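Local coordinates for chitinase (Thermococcus kodakarensis KOD1, PDB 5DHD), which hydrolyses chitin and carries this separate chitin-binding domain, which probably holds the enzyme on its insoluble polysaccharide substrate, at residues A[3-8]-A[95-100]. Residues are numbered along the deposited sequence; the frame is centred on the assembly and turned at random. Where two conformers were deposited one is given.
With PE3 (3,6,9,12,15,18,21,24,27,30,33,36,39-tridecaoxahentetracontane-1,41-diol), chain G; PE3 (3,6,9,12,15,18,21,24,27,30,33,36,39-tridecaoxahentetracontane-1,41-diol), chain F; PE3 (3,6,9,12,15,18,21,24,27,30,33,36,39-tridecaoxahentetracontane-1,41-diol), chain I.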
loop_
_atom_site.group_PDB
_atom_site.type_symbol
_atom_site.label_atom_id
_atom_site.label_comp_id
_atom_site.label_asym_id
_atom_site.label_seq_id
_atom_site.Cartn_x
_atom_site.Cartn_y
_atom_site.Cartn_z
ATOM N N PHE A 3 0.304 1.669 -16.847
ATOM C CA PHE A 3 1.261 1.720 -15.703
ATOM C C PHE A 3 2.667 1.989 -16.227
ATOM O O PHE A 3 3.105 1.371 -17.196
ATOM C CB PHE A 3 1.209 0.401 -14.916
ATOM C CG PHE A 3 -0.175 0.033 -14.442
ATOM C CD1 PHE A 3 -0.562 -1.303 -14.362
ATOM C CD2 PHE A 3 -1.094 1.014 -14.083
ATOM C CE1 PHE A 3 -1.840 -1.654 -13.931
ATOM C CE2 PHE A 3 -2.374 0.672 -13.653
ATOM C CZ PHE A 3 -2.748 -0.668 -13.576
ATOM N N VAL A 4 3.370 2.910 -15.577
ATOM C CA VAL A 4 4.724 3.277 -15.981
ATOM C C VAL A 4 5.758 2.187 -15.719
ATOM O O VAL A 4 6.647 1.955 -16.538
ATOM C CB VAL A 4 5.173 4.568 -15.248
ATOM C CG1 VAL A 4 6.622 4.908 -15.596
ATOM C CG2 VAL A 4 4.254 5.714 -15.628
ATOM N N LYS A 5 5.625 1.505 -14.580
ATOM C CA LYS A 5 6.563 0.459 -14.213
ATOM C C LYS A 5 5.900 -0.818 -13.693
ATOM O O LYS A 5 5.997 -1.134 -12.494
ATOM C CB LYS A 5 7.534 0.979 -13.143
ATOM C CG LYS A 5 8.378 2.170 -13.579
ATOM C CD LYS A 5 9.563 1.739 -14.427
ATOM C CE LYS A 5 10.592 0.997 -13.588
ATOM N NZ LYS A 5 11.743 0.513 -14.402
ATOM N N PRO A 6 5.201 -1.560 -14.571
ATOM C CA PRO A 6 4.556 -2.790 -14.097
ATOM C C PRO A 6 5.590 -3.722 -13.485
ATOM O O PRO A 6 6.655 -3.957 -14.042
ATOM C CB PRO A 6 3.866 -3.352 -15.346
ATOM C CG PRO A 6 4.600 -2.707 -16.488
ATOM C CD PRO A 6 4.936 -1.329 -16.005
ATOM N N GLY A 7 5.271 -4.233 -12.301
ATOM C CA GLY A 7 6.207 -5.092 -11.601
ATOM C C GLY A 7 6.755 -4.431 -10.349
ATOM O O GLY A 7 7.451 -5.067 -9.560
ATOM N N SER A 8 6.442 -3.153 -10.157
ATOM C CA SER A 8 6.921 -2.444 -8.978
ATOM C C SER A 8 6.032 -2.653 -7.750
ATOM O O SER A 8 6.443 -2.342 -6.635
ATOM C CB SER A 8 7.088 -0.942 -9.287
ATOM O OG SER A 8 5.950 -0.385 -9.923
ATOM N N GLN A 95 3.595 9.961 -10.815
ATOM C CA GLN A 95 3.179 9.053 -11.879
ATOM C C GLN A 95 2.692 7.726 -11.314
ATOM O O GLN A 95 3.216 7.243 -10.308
ATOM C CB GLN A 95 4.342 8.764 -12.818
ATOM C CG GLN A 95 4.905 9.982 -13.525
ATOM C CD GLN A 95 5.929 9.594 -14.573
ATOM O OE1 GLN A 95 7.138 9.632 -14.334
ATOM N NE2 GLN A 95 5.444 9.197 -15.743
ATOM N N LEU A 96 1.701 7.137 -11.974
ATOM C CA LEU A 96 1.167 5.850 -11.546
ATOM C C LEU A 96 2.085 4.753 -12.073
ATOM O O LEU A 96 2.065 4.425 -13.261
ATOM C CB LEU A 96 -0.263 5.651 -12.073
ATOM C CG LEU A 96 -0.906 4.315 -11.651
ATOM C CD1 LEU A 96 -1.036 4.230 -10.141
ATOM C CD2 LEU A 96 -2.290 4.200 -12.287
ATOM N N TRP A 97 2.899 4.193 -11.186
ATOM C CA TRP A 97 3.836 3.141 -11.561
ATOM C C TRP A 97 3.207 1.761 -11.717
ATOM O O TRP A 97 3.573 1.007 -12.620
ATOM C CB TRP A 97 4.981 3.055 -10.544
ATOM C CG TRP A 97 6.118 3.997 -10.813
ATOM C CD1 TRP A 97 6.041 5.230 -11.412
ATOM C CD2 TRP A 97 7.488 3.783 -10.489
ATOM N NE1 TRP A 97 7.300 5.790 -11.489
ATOM C CE2 TRP A 97 8.206 4.925 -10.929
ATOM C CE3 TRP A 97 8.184 2.739 -9.872
ATOM C CZ2 TRP A 97 9.593 5.043 -10.768
ATOM C CZ3 TRP A 97 9.564 2.855 -9.713
ATOM C CH2 TRP A 97 10.252 4.002 -10.162
ATOM N N ASP A 98 2.261 1.433 -10.842
ATOM C CA ASP A 98 1.636 0.120 -10.891
ATOM C C ASP A 98 0.355 0.174 -10.068
ATOM O O ASP A 98 0.157 1.092 -9.272
ATOM C CB ASP A 98 2.620 -0.920 -10.310
ATOM C CG ASP A 98 2.418 -2.327 -10.877
ATOM O OD1 ASP A 98 1.426 -2.531 -11.608
ATOM O OD2 ASP A 98 3.258 -3.211 -10.590
ATOM N N ALA A 99 -0.519 -0.809 -10.259
ATOM C CA ALA A 99 -1.768 -0.849 -9.508
ATOM C C ALA A 99 -2.273 -2.278 -9.369
ATOM O O ALA A 99 -1.970 -3.139 -10.197
ATOM C CB ALA A 99 -2.826 0.043 -10.148
ATOM N N TRP A 100 -3.045 -2.508 -8.310
ATOM C CA TRP A 100 -3.601 -3.818 -8.001
ATOM C C TRP A 100 -5.122 -3.706 -7.920
ATOM O O TRP A 100 -5.601 -2.770 -7.247
ATOM C CB TRP A 100 -3.020 -4.290 -6.662
ATOM C CG TRP A 100 -3.429 -5.669 -6.228
ATOM C CD1 TRP A 100 -2.873 -6.838 -6.626
ATOM C CD2 TRP A 100 -4.463 -6.011 -5.292
ATOM N NE1 TRP A 100 -3.486 -7.898 -5.995
ATOM C CE2 TRP A 100 -4.471 -7.415 -5.175
ATOM C CE3 TRP A 100 -5.378 -5.266 -4.543
ATOM C CZ2 TRP A 100 -5.363 -8.097 -4.339
ATOM C CZ3 TRP A 100 -6.264 -5.941 -3.707
ATOM C CH2 TRP A 100 -6.248 -7.349 -3.614
ATOM O OXT TRP A 100 -5.851 -4.525 -8.535
HETATM O O31 PE3 G . 11.249 -1.555 -11.143
HETATM C C30 PE3 G . 10.765 -2.752 -11.757
HETATM C C29 PE3 G . 9.398 -2.484 -12.388
HETATM C C30 PE3 F . -5.740 -2.609 -12.065
HETATM C C29 PE3 F . -6.040 -1.614 -10.945
HETATM O O28 PE3 F . -7.416 -1.275 -10.987
HETATM C C27 PE3 F . -7.667 -0.346 -9.929
HETATM C C26 PE3 F . -9.142 0.066 -9.942
HETATM O O25 PE3 F . -9.953 -0.983 -9.399
HETATM C C17 PE3 I . 8.520 -8.017 -11.237
HETATM O O16 PE3 I . 8.261 -8.863 -10.088
HETATM C C15 PE3 I . 7.638 -8.072 -9.115
HETATM C C14 PE3 I . 7.377 -8.925 -7.914
HETATM O O13 PE3 I . 8.324 -8.565 -6.887
#
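K5 sets CG over the indole face of W97 in a CH-pi contact, CG standing 3.7 Å from the centroid of the six-membered ring and 16° off its normal. A chi1 of -61° puts CG beside the backbone N, and bends at chi2 and chi3 then lead the amine away, so that a lysine can give its CB and CG methylenes to the aromatic and carry its charge clear of it. V4 brings CB obliquely to CD1 of W97, and S8 OG lies near the plane of the indole at its edge. F3 spreads its ring over the backbone of D98 and A99, the A99 N above its centre; its CZ meets CB of A99 at 3.5 Å, the small methyl of alanine lying against the rim of the ring, and CE2 lies beside CD2 of L96.

Backbone bonds run from V4 N to L96 O (3.1 Å) and from K5 N to W97 O (2.9 Å). They tie the N-terminal loop to strand 95-99, an edge strand of a five-stranded antiparallel sheet in this beta-sandwich, just where W97 and D98 form a classic bulge opposite L90.

The carboxylate of D98 closes off the type II turn K5-S8. G7, whose positive phi suits glycine, donates from N to D98 OD2 (2.8 Å), from above the carboxylate plane, and L9 N also bonds OD2; OD1 takes the A99 N-H. An alanine at D98 would probably leave the G7 and L9 amides without their acceptor and the turn less firmly held. Within the turn, K5 O accepts both S8 N and S8 OG (2.7 Å), a short hydroxyl reach that serine supplies.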